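Transcription factor MBP1 (Magnaporthe oryzae, PDB 4UX5) binds DNA through the winged helix-turn-helix domain present here and probably acts as a transcription activator of RNA polymerase II genes. Local coordinates at residues D44-A49 with W90-A95. Residues are numbered along the deposited sequence; the frame is centred on the assembly and turned at random.
Sequences DDWINA and WIPLEA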
loop_
_atom_site.group_PDB
_atom_site.type_symbol
_atom_site.label_atom_id
_atom_site.label_comp_id
_atom_site.label_asym_id
_atom_site.label_seq_id
_atom_site.Cartn_x
_atom_site.Cartn_y
_atom_site.Cartn_z
ATOM N N ASP A 44 -7.408 -13.828 13.041
ATOM C CA ASP A 44 -7.499 -14.804 11.958
ATOM C C ASP A 44 -6.239 -15.653 11.812
ATOM O O ASP A 44 -6.127 -16.448 10.877
ATOM C CB ASP A 44 -7.799 -14.100 10.631
ATOM C CG ASP A 44 -6.819 -12.981 10.326
ATOM O OD1 ASP A 44 -5.825 -12.832 11.068
ATOM O OD2 ASP A 44 -7.042 -12.251 9.335
ATOM N N ASP A 45 -5.298 -15.472 12.734
ATOM C CA ASP A 45 -4.036 -16.209 12.728
ATOM C C ASP A 45 -3.218 -16.011 11.455
ATOM O O ASP A 45 -2.337 -16.809 11.151
ATOM C CB ASP A 45 -4.283 -17.704 12.942
ATOM C CG ASP A 45 -4.468 -18.059 14.401
ATOM O OD1 ASP A 45 -4.078 -17.244 15.265
ATOM O OD2 ASP A 45 -4.991 -19.159 14.682
ATOM N N TRP A 46 -3.504 -14.949 10.711
ATOM C CA TRP A 46 -2.667 -14.619 9.568
ATOM C C TRP A 46 -1.315 -14.130 10.068
ATOM O O TRP A 46 -1.226 -13.485 11.113
ATOM C CB TRP A 46 -3.328 -13.568 8.682
ATOM C CG TRP A 46 -4.370 -14.126 7.763
ATOM C CD1 TRP A 46 -5.188 -15.194 7.995
ATOM C CD2 TRP A 46 -4.691 -13.653 6.450
ATOM N NE1 TRP A 46 -6.006 -15.408 6.911
ATOM C CE2 TRP A 46 -5.721 -14.474 5.949
ATOM C CE3 TRP A 46 -4.213 -12.610 5.652
ATOM C CZ2 TRP A 46 -6.279 -14.285 4.687
ATOM C CZ3 TRP A 46 -4.767 -12.423 4.401
ATOM C CH2 TRP A 46 -5.788 -13.257 3.930
ATOM N N ILE A 47 -0.263 -14.446 9.321
ATOM C CA ILE A 47 1.094 -14.168 9.766
ATOM C C ILE A 47 1.835 -13.298 8.750
ATOM O O ILE A 47 1.530 -13.324 7.557
ATOM C CB ILE A 47 1.869 -15.487 10.020
ATOM C CG1 ILE A 47 3.135 -15.230 10.839
ATOM C CG2 ILE A 47 2.176 -16.199 8.706
ATOM C CD1 ILE A 47 3.682 -16.465 11.514
ATOM N N ASN A 48 2.792 -12.513 9.234
ATOM C CA ASN A 48 3.544 -11.591 8.388
ATOM C C ASN A 48 4.640 -12.309 7.600
ATOM O O ASN A 48 5.668 -12.692 8.159
ATOM C CB ASN A 48 4.149 -10.474 9.243
ATOM C CG ASN A 48 4.577 -9.270 8.423
ATOM O OD1 ASN A 48 5.167 -9.406 7.354
ATOM N ND2 ASN A 48 4.274 -8.077 8.924
ATOM N N ALA A 49 4.414 -12.484 6.302
ATOM C CA ALA A 49 5.355 -13.196 5.443
ATOM C C ALA A 49 6.648 -12.412 5.252
ATOM O O ALA A 49 7.702 -12.991 4.993
ATOM C CB ALA A 49 4.720 -13.497 4.095
ATOM N N TRP A 90 0.775 -10.044 4.483
ATOM C CA TRP A 90 0.169 -11.001 5.401
ATOM C C TRP A 90 -0.537 -12.142 4.673
ATOM O O TRP A 90 -1.229 -11.928 3.677
ATOM C CB TRP A 90 -0.808 -10.284 6.330
ATOM C CG TRP A 90 -0.131 -9.345 7.282
ATOM C CD1 TRP A 90 0.382 -8.116 6.994
ATOM C CD2 TRP A 90 0.107 -9.563 8.677
ATOM N NE1 TRP A 90 0.926 -7.553 8.123
ATOM C CE2 TRP A 90 0.767 -8.421 9.171
ATOM C CE3 TRP A 90 -0.176 -10.612 9.558
ATOM C CZ2 TRP A 90 1.150 -8.298 10.505
ATOM C CZ3 TRP A 90 0.203 -10.488 10.884
ATOM C CH2 TRP A 90 0.860 -9.338 11.344
ATOM N N ILE A 91 -0.348 -13.357 5.184
ATOM C CA ILE A 91 -0.932 -14.560 4.596
ATOM C C ILE A 91 -1.474 -15.477 5.694
ATOM O O ILE A 91 -1.059 -15.369 6.847
ATOM C CB ILE A 91 0.103 -15.331 3.743
ATOM C CG1 ILE A 91 1.330 -15.701 4.581
ATOM C CG2 ILE A 91 0.507 -14.522 2.525
ATOM C CD1 ILE A 91 2.396 -16.442 3.798
ATOM N N PRO A 92 -2.416 -16.373 5.343
ATOM C CA PRO A 92 -2.926 -17.351 6.314
ATOM C C PRO A 92 -1.816 -18.199 6.933
ATOM O O PRO A 92 -0.760 -18.375 6.323
ATOM C CB PRO A 92 -3.881 -18.217 5.478
ATOM C CG PRO A 92 -3.566 -17.892 4.046
ATOM C CD PRO A 92 -3.116 -16.475 4.053
ATOM N N LEU A 93 -2.066 -18.714 8.133
ATOM C CA LEU A 93 -1.034 -19.372 8.933
ATOM C C LEU A 93 -0.428 -20.597 8.252
ATOM O O LEU A 93 0.782 -20.810 8.321
ATOM C CB LEU A 93 -1.601 -19.771 10.296
ATOM C CG LEU A 93 -0.589 -20.318 11.304
ATOM C CD1 LEU A 93 0.531 -19.319 11.531
ATOM C CD2 LEU A 93 -1.267 -20.671 12.620
ATOM N N GLU A 94 -1.266 -21.397 7.598
ATOM C CA GLU A 94 -0.789 -22.604 6.929
ATOM C C GLU A 94 0.090 -22.256 5.732
ATOM O O GLU A 94 1.007 -23.001 5.385
ATOM C CB GLU A 94 -1.963 -23.484 6.484
ATOM C CG GLU A 94 -2.842 -22.884 5.394
ATOM C CD GLU A 94 -3.968 -22.029 5.943
ATOM O OE1 GLU A 94 -3.921 -21.671 7.140
ATOM O OE2 GLU A 94 -4.907 -21.725 5.176
ATOM N N ALA A 95 -0.194 -21.119 5.105
ATOM C CA ALA A 95 0.623 -20.630 4.006
ATOM C C ALA A 95 1.941 -20.102 4.555
ATOM O O ALA A 95 2.983 -20.210 3.911
ATOM C CB ALA A 95 -0.107 -19.549 3.230
HETATM O O HOH W 1 -4.774 -18.194 9.271
#
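Trp46 lays one face of its indole on the backbone of Ile91 and Pro92: Pro92 CA makes a CH-pi contact 3.7 Å from the centroid of the five-membered ring, and Asp44 OD2 lies over the opposite face. The second indole, Trp90, takes Asn48 CB over its six-membered ring, 3.9 Å from the centroid, while Trp46 O meets its edge near the ring plane at CZ3. The rings sit beside one another at a short antiparallel ladder in the winged helix-turn-helix (KilA-N) domain, pairing strand 47-48, at the edge of a three-stranded sheet within this chain, with strand 88-91. Ile47 and Ile91 form its hydrogen-bonded pair, Ile47 N to Ile91 O at 2.8 Å and Ile91 N to Ile47 O at 3.0 Å, both nearly straight. Asn48 and Trp90 are the adjoining non-hydrogen-bonded pair, with side chains on one face of the sheet. Asn48 has CG anti to its backbone N (chi1 -163°), and chi2 of -43° turns its amide to 49° from the indole plane; ND2 and Trp90 NE1, both donors, bond instead to Gln87 O and Tyr86 O. Asn48 OD1 accepts from His51 N, capping helix 49-55. Ile47 and Ile91 point to the other face; Ala49 CB, at the start of helix 49-55, meets Ile91 CD1, and Ile112 and Phe113 of helix 110-114 also pack on Ile47. Asp44 OD1, salt-bridged to Arg41, accepts from Trp46 N in an Asx turn; the N-H comes from above the carboxylate plane. Where helix 93-102 starts, one water donates to Asp44 O at 2.7 Å and accepts from Leu93 N at 3.0 Å.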